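Local coordinates for aminotransferase, class V family protein (Trichomonas vaginalis, PDB 5F8V), which probably catalyses the pyridoxal-phosphate-dependent transamination between O-phospho-L-serine and 2-oxoglutarate in the biosynthesis of L-serine, and forms a two-subunit assembly, at residues A[29-32]-A[37-40]; A[46-51]-A[246-251]. All blocks are in the same frame, centred on the assembly; numbering follows the deposited sequence.

Interaction 1: residues A[29-32]-A[37-40]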
loop_
_atom_site.group_PDB
_atom_site.type_symbol
_atom_site.label_atom_id
_atom_site.label_comp_id
_atom_site.label_asym_id
_atom_site.label_seq_id
_atom_site.Cartn_x
_atom_site.Cartn_y
_atom_site.Cartn_z
ATOM N N THR A 29 2.613 7.209 20.410
ATOM C CA THR A 29 4.035 7.171 20.787
ATOM C C THR A 29 4.426 5.901 21.545
ATOM O O THR A 29 5.615 5.573 21.637
ATOM C CB THR A 29 4.435 8.402 21.631
ATOM O OG1 THR A 29 3.889 8.293 22.948
ATOM C CG2 THR A 29 3.942 9.682 20.986
ATOM N N ASN A 30 3.440 5.195 22.092
ATOM C CA ASN A 30 3.695 3.974 22.836
ATOM C C ASN A 30 2.532 3.001 22.724
ATOM O O ASN A 30 1.508 3.155 23.402
ATOM C CB ASN A 30 3.998 4.300 24.304
ATOM C CG ASN A 30 4.739 3.175 25.004
ATOM O OD1 ASN A 30 4.475 1.993 24.759
ATOM N ND2 ASN A 30 5.685 3.532 25.868
ATOM N N TRP A 31 2.713 1.993 21.872
ATOM C CA TRP A 31 1.679 1.009 21.567
ATOM C C TRP A 31 1.807 -0.212 22.479
ATOM O O TRP A 31 2.863 -0.845 22.527
ATOM C CB TRP A 31 1.778 0.599 20.099
ATOM C CG TRP A 31 0.826 -0.465 19.704
ATOM C CD1 TRP A 31 -0.529 -0.446 19.837
ATOM C CD2 TRP A 31 1.156 -1.715 19.097
ATOM N NE1 TRP A 31 -1.065 -1.613 19.357
ATOM C CE2 TRP A 31 -0.053 -2.410 18.893
ATOM C CE3 TRP A 31 2.359 -2.318 18.704
ATOM C CZ2 TRP A 31 -0.096 -3.684 18.309
ATOM C CZ3 TRP A 31 2.317 -3.586 18.125
ATOM C CH2 TRP A 31 1.100 -4.252 17.933
ATOM N N ARG A 32 0.711 -0.526 23.171
ATOM C CA ARG A 32 0.623 -1.558 24.220
ATOM C C ARG A 32 1.840 -1.662 25.150
ATOM O O ARG A 32 2.318 -2.756 25.452
ATOM C CB ARG A 32 0.234 -2.925 23.633
ATOM C CG ARG A 32 1.293 -3.596 22.760
ATOM C CD ARG A 32 1.290 -5.117 22.901
ATOM N NE ARG A 32 0.781 -5.803 21.712
ATOM C CZ ARG A 32 0.763 -7.126 21.546
ATOM N NH1 ARG A 32 1.215 -7.957 22.492
ATOM N NH2 ARG A 32 0.284 -7.627 20.414
ATOM N N SER A 37 5.914 3.235 18.816
ATOM C CA SER A 37 4.712 3.339 18.002
ATOM C C SER A 37 4.489 2.010 17.297
ATOM O O SER A 37 5.443 1.263 17.067
ATOM C CB SER A 37 4.883 4.447 16.953
ATOM O OG SER A 37 3.696 4.645 16.193
ATOM N N VAL A 38 3.240 1.717 16.940
ATOM C CA VAL A 38 2.957 0.596 16.038
ATOM C C VAL A 38 3.690 0.791 14.703
ATOM O O VAL A 38 4.089 -0.184 14.075
ATOM C CB VAL A 38 1.435 0.370 15.815
ATOM C CG1 VAL A 38 0.816 1.468 14.960
ATOM C CG2 VAL A 38 1.181 -0.995 15.193
ATOM N N ILE A 39 3.884 2.052 14.306
ATOM C CA ILE A 39 4.637 2.419 13.092
ATOM C C ILE A 39 6.130 2.008 13.132
ATOM O O ILE A 39 6.735 1.803 12.078
ATOM C CB ILE A 39 4.508 3.944 12.805
ATOM C CG1 ILE A 39 3.052 4.313 12.474
ATOM C CG2 ILE A 39 5.406 4.391 11.648
ATOM C CD1 ILE A 39 2.788 5.807 12.410
ATOM N N GLU A 40 6.723 1.882 14.322
ATOM C CA GLU A 40 8.168 1.631 14.455
ATOM C C GLU A 40 8.531 0.178 14.770
ATOM O O GLU A 40 9.706 -0.141 14.979
ATOM C CB GLU A 40 8.767 2.532 15.541
ATOM C CG GLU A 40 8.540 4.024 15.354
ATOM C CD GLU A 40 8.764 4.796 16.642
ATOM O OE1 GLU A 40 8.066 4.500 17.638
ATOM O OE2 GLU A 40 9.623 5.698 16.665
#
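Thr29 and Ser37 bring the two arms of the loop side by side, their CA atoms 4.8 Å apart. Between them the approach is by backbone: Thr29 O lies 3.7 Å from Ser37 N, while the threonine side chain turns away from 37-40. Ser37 N instead gives its hydrogen to Glu40 OE1 at 2.8 Å, reaching the carboxylate oxygen nearly in line with its C-O bond. Arg5 of the second subunit binds both arms, hydrogen-bonding to Thr29 O and forming a salt bridge with Glu40 OE1. Asn30 works within the loop, its OD1 accepting from Gly35 N, a short amide that can reach the loop's own backbone.

Trp31 carries the apolar part of the contact. Its CB rests 3.7 Å from Val38 N; a chi1 of 176° carries the indole out toward 37-40, and its turn about CB-CG (chi2 56°) presents a face to Val38. Val38 CG2 stands over the six-membered ring, 3.9 Å from the centroid and 9° off the normal, a CH-pi contact; CB of the same valine lies 3.9 Å from Trp31 CD2. A beta-branched residue suits this place, since its branch point and one methyl, CG2, can both bear on the ring face. Next along the chain, Arg32 lays its CG over the opposite face, 4.1 Å above the plane, so the ring is held between an aliphatic chain and a methyl group.

Within 37-40, Ser37 OG accepts from Ile39 N at 3.2 Å and is also hydrogen-bonded to Met28 O. The arrangement is a compact loop between helices 18-26 and 46-63 that contains an ST turn at Ser37 and is fitted into the subunit interface.

Interaction 2: residues A[46-51]-A[246-251]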
loop_
_atom_site.group_PDB
_atom_site.type_symbol
_atom_site.label_atom_id
_atom_site.label_comp_id
_atom_site.label_asym_id
_atom_site.label_seq_id
_atom_site.Cartn_x
_atom_site.Cartn_y
_atom_site.Cartn_z
ATOM N N LYS A 46 7.569 -10.142 17.886
ATOM C CA LYS A 46 6.471 -10.854 18.550
ATOM C C LYS A 46 5.187 -10.022 18.576
ATOM O O LYS A 46 4.103 -10.529 18.276
ATOM C CB LYS A 46 6.861 -11.251 19.983
ATOM C CG LYS A 46 6.065 -12.432 20.510
ATOM C CD LYS A 46 5.822 -12.392 22.015
ATOM C CE LYS A 46 4.771 -13.434 22.388
ATOM N NZ LYS A 46 4.508 -13.525 23.847
ATOM N N HIS A 47 5.324 -8.745 18.915
ATOM C CA HIS A 47 4.177 -7.843 19.011
ATOM C C HIS A 47 3.394 -7.707 17.708
ATOM O O HIS A 47 2.170 -7.786 17.730
ATOM C CB HIS A 47 4.605 -6.459 19.493
ATOM C CG HIS A 47 5.165 -6.459 20.879
ATOM N ND1 HIS A 47 6.499 -6.235 21.141
ATOM C CD2 HIS A 47 4.577 -6.681 22.078
ATOM C CE1 HIS A 47 6.707 -6.306 22.444
ATOM N NE2 HIS A 47 5.555 -6.575 23.035
ATOM N N TRP A 48 4.085 -7.506 16.585
ATOM C CA TRP A 48 3.372 -7.355 15.313
ATOM C C TRP A 48 2.680 -8.650 14.867
ATOM O O TRP A 48 1.517 -8.630 14.464
ATOM C CB TRP A 48 4.242 -6.818 14.157
ATOM C CG TRP A 48 3.363 -6.758 12.960
ATOM C CD1 TRP A 48 3.380 -7.586 11.870
ATOM C CD2 TRP A 48 2.208 -5.938 12.822
ATOM N NE1 TRP A 48 2.337 -7.286 11.030
ATOM C CE2 TRP A 48 1.595 -6.280 11.593
ATOM C CE3 TRP A 48 1.636 -4.925 13.610
ATOM C CZ2 TRP A 48 0.453 -5.628 11.123
ATOM C CZ3 TRP A 48 0.496 -4.283 13.147
ATOM C CH2 TRP A 48 -0.082 -4.641 11.912
ATOM N N MET A 49 3.395 -9.769 14.935
ATOM C CA MET A 49 2.814 -11.055 14.555
ATOM C C MET A 49 1.538 -11.421 15.329
ATOM O O MET A 49 0.660 -12.068 14.778
ATOM C CB MET A 49 3.866 -12.165 14.637
ATOM C CG MET A 49 4.865 -12.085 13.488
ATOM S SD MET A 49 6.259 -13.209 13.669
ATOM C CE MET A 49 5.505 -14.803 13.366
ATOM N N GLU A 50 1.437 -11.000 16.588
ATOM C CA GLU A 50 0.192 -11.137 17.360
ATOM C C GLU A 50 -0.930 -10.233 16.833
ATOM O O GLU A 50 -2.070 -10.679 16.697
ATOM C CB GLU A 50 0.432 -10.823 18.839
ATOM C CG GLU A 50 1.186 -11.899 19.594
ATOM C CD GLU A 50 1.316 -11.587 21.079
ATOM O OE1 GLU A 50 1.747 -10.464 21.429
ATOM O OE2 GLU A 50 0.989 -12.469 21.904
ATOM N N GLU A 51 -0.605 -8.968 16.554
ATOM C CA GLU A 51 -1.598 -8.004 16.060
ATOM C C GLU A 51 -2.221 -8.463 14.748
ATOM O O GLU A 51 -3.437 -8.411 14.581
ATOM C CB GLU A 51 -0.967 -6.616 15.876
ATOM C CG GLU A 51 -1.896 -5.526 15.320
ATOM C CD GLU A 51 -3.036 -5.127 16.250
ATOM O OE1 GLU A 51 -3.053 -5.517 17.433
ATOM O OE2 GLU A 51 -3.926 -4.388 15.797
ATOM N N PRO A 246 4.304 -6.125 5.421
ATOM C CA PRO A 246 2.900 -5.775 5.207
ATOM C C PRO A 246 2.628 -4.322 5.612
ATOM O O PRO A 246 3.415 -3.747 6.363
ATOM C CB PRO A 246 2.174 -6.737 6.143
ATOM C CG PRO A 246 3.104 -6.884 7.287
ATOM C CD PRO A 246 4.483 -6.871 6.686
ATOM N N PRO A 247 1.527 -3.723 5.131
ATOM C CA PRO A 247 1.228 -2.333 5.502
ATOM C C PRO A 247 0.690 -2.254 6.928
ATOM O O PRO A 247 -0.518 -2.197 7.140
ATOM C CB PRO A 247 0.189 -1.915 4.460
ATOM C CG PRO A 247 -0.517 -3.188 4.112
ATOM C CD PRO A 247 0.513 -4.282 4.222
ATOM N N THR A 248 1.611 -2.257 7.890
ATOM C CA THR A 248 1.284 -2.541 9.294
ATOM C C THR A 248 0.298 -1.549 9.913
ATOM O O THR A 248 -0.670 -1.955 10.570
ATOM C CB THR A 248 2.558 -2.633 10.168
ATOM O OG1 THR A 248 3.361 -1.474 9.972
ATOM C CG2 THR A 248 3.390 -3.852 9.804
ATOM N N PHE A 249 0.507 -0.255 9.693
ATOM C CA PHE A 249 -0.405 0.740 10.261
ATOM C C PHE A 249 -1.828 0.587 9.730
ATOM O O PHE A 249 -2.791 0.769 10.476
ATOM C CB PHE A 249 0.104 2.170 10.052
ATOM C CG PHE A 249 -0.623 3.194 10.888
ATOM C CD1 PHE A 249 -1.688 3.921 10.364
ATOM C CD2 PHE A 249 -0.259 3.416 12.207
ATOM C CE1 PHE A 249 -2.364 4.857 11.135
ATOM C CE2 PHE A 249 -0.927 4.353 12.989
ATOM C CZ PHE A 249 -1.984 5.072 12.456
ATOM N N ALA A 250 -1.968 0.222 8.457
ATOM C CA ALA A 250 -3.286 0.006 7.868
ATOM C C ALA A 250 -4.003 -1.192 8.500
ATOM O O ALA A 250 -5.218 -1.144 8.738
ATOM C CB ALA A 250 -3.166 -0.173 6.364
ATOM N N ILE A 251 -3.247 -2.255 8.789
ATOM C CA ILE A 251 -3.811 -3.478 9.359
ATOM C C ILE A 251 -4.217 -3.244 10.808
ATOM O O ILE A 251 -5.326 -3.598 11.205
ATOM C CB ILE A 251 -2.821 -4.669 9.245
ATOM C CG1 ILE A 251 -2.613 -5.037 7.767
ATOM C CG2 ILE A 251 -3.331 -5.893 10.007
ATOM C CD1 ILE A 251 -1.279 -5.691 7.478
#
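Trp48 reaches from helix 46-63 to the start of helix 248-263, carried straight out by a chi1 of 179° that places CG anti to the backbone nitrogen. From CB the chain runs through CG into the indole, where CD2 lies 3.9 Å from Thr248 CG2. NE1, on the five-membered ring, has Pro246 CG at 3.8 Å, but its hydrogen bond is to Gln52, one turn further along its own helix. At CE2 the approach tightens to 3.5 Å from Thr248 CG2, a methyl that lies over the ring face in a CH-pi contact, 21° from the normal of the six-membered ring. CZ2 runs on over Thr248 CA. At the far end, CH2 comes to 3.1 Å from Thr248 O and meets Ile251 CB at 3.8 Å, the isoleucine lying at the ring edge. Threonine suits the face because it offers a small methyl, and isoleucine the edge because its branched CB gives apolar bulk level with the rim. Pro247, N-cap of helix 248-263 and centre of an inverse gamma turn, starts that helix just before Thr248. The indole thus joins the first turns of two helices, with Tyr252 also against it and strand 209-215 packed on Pro247 and Ala250.

Overall arrangement
Along the chain interaction 1 is complete before the first segment of interaction 2 begins, and their centres are about 11 Å apart. The loop holding 29-32 and 37-40 leads directly into helix 46-63, whose first turns then meet the start of helix 248-263. The two contacts touch: Arg32 NH1 forms a 2.8 Å salt bridge with Glu50 OE1, and Val38 and Ile39 pack on Phe249. Tyr252 is shared as well, meeting Trp31 edge-to-face and lying against Trp48. Both contacts reach the second subunit, where Phe249 stacks on its counterpart, so this part of the class-V aminotransferase fold ties loop and helices to the dimer interface.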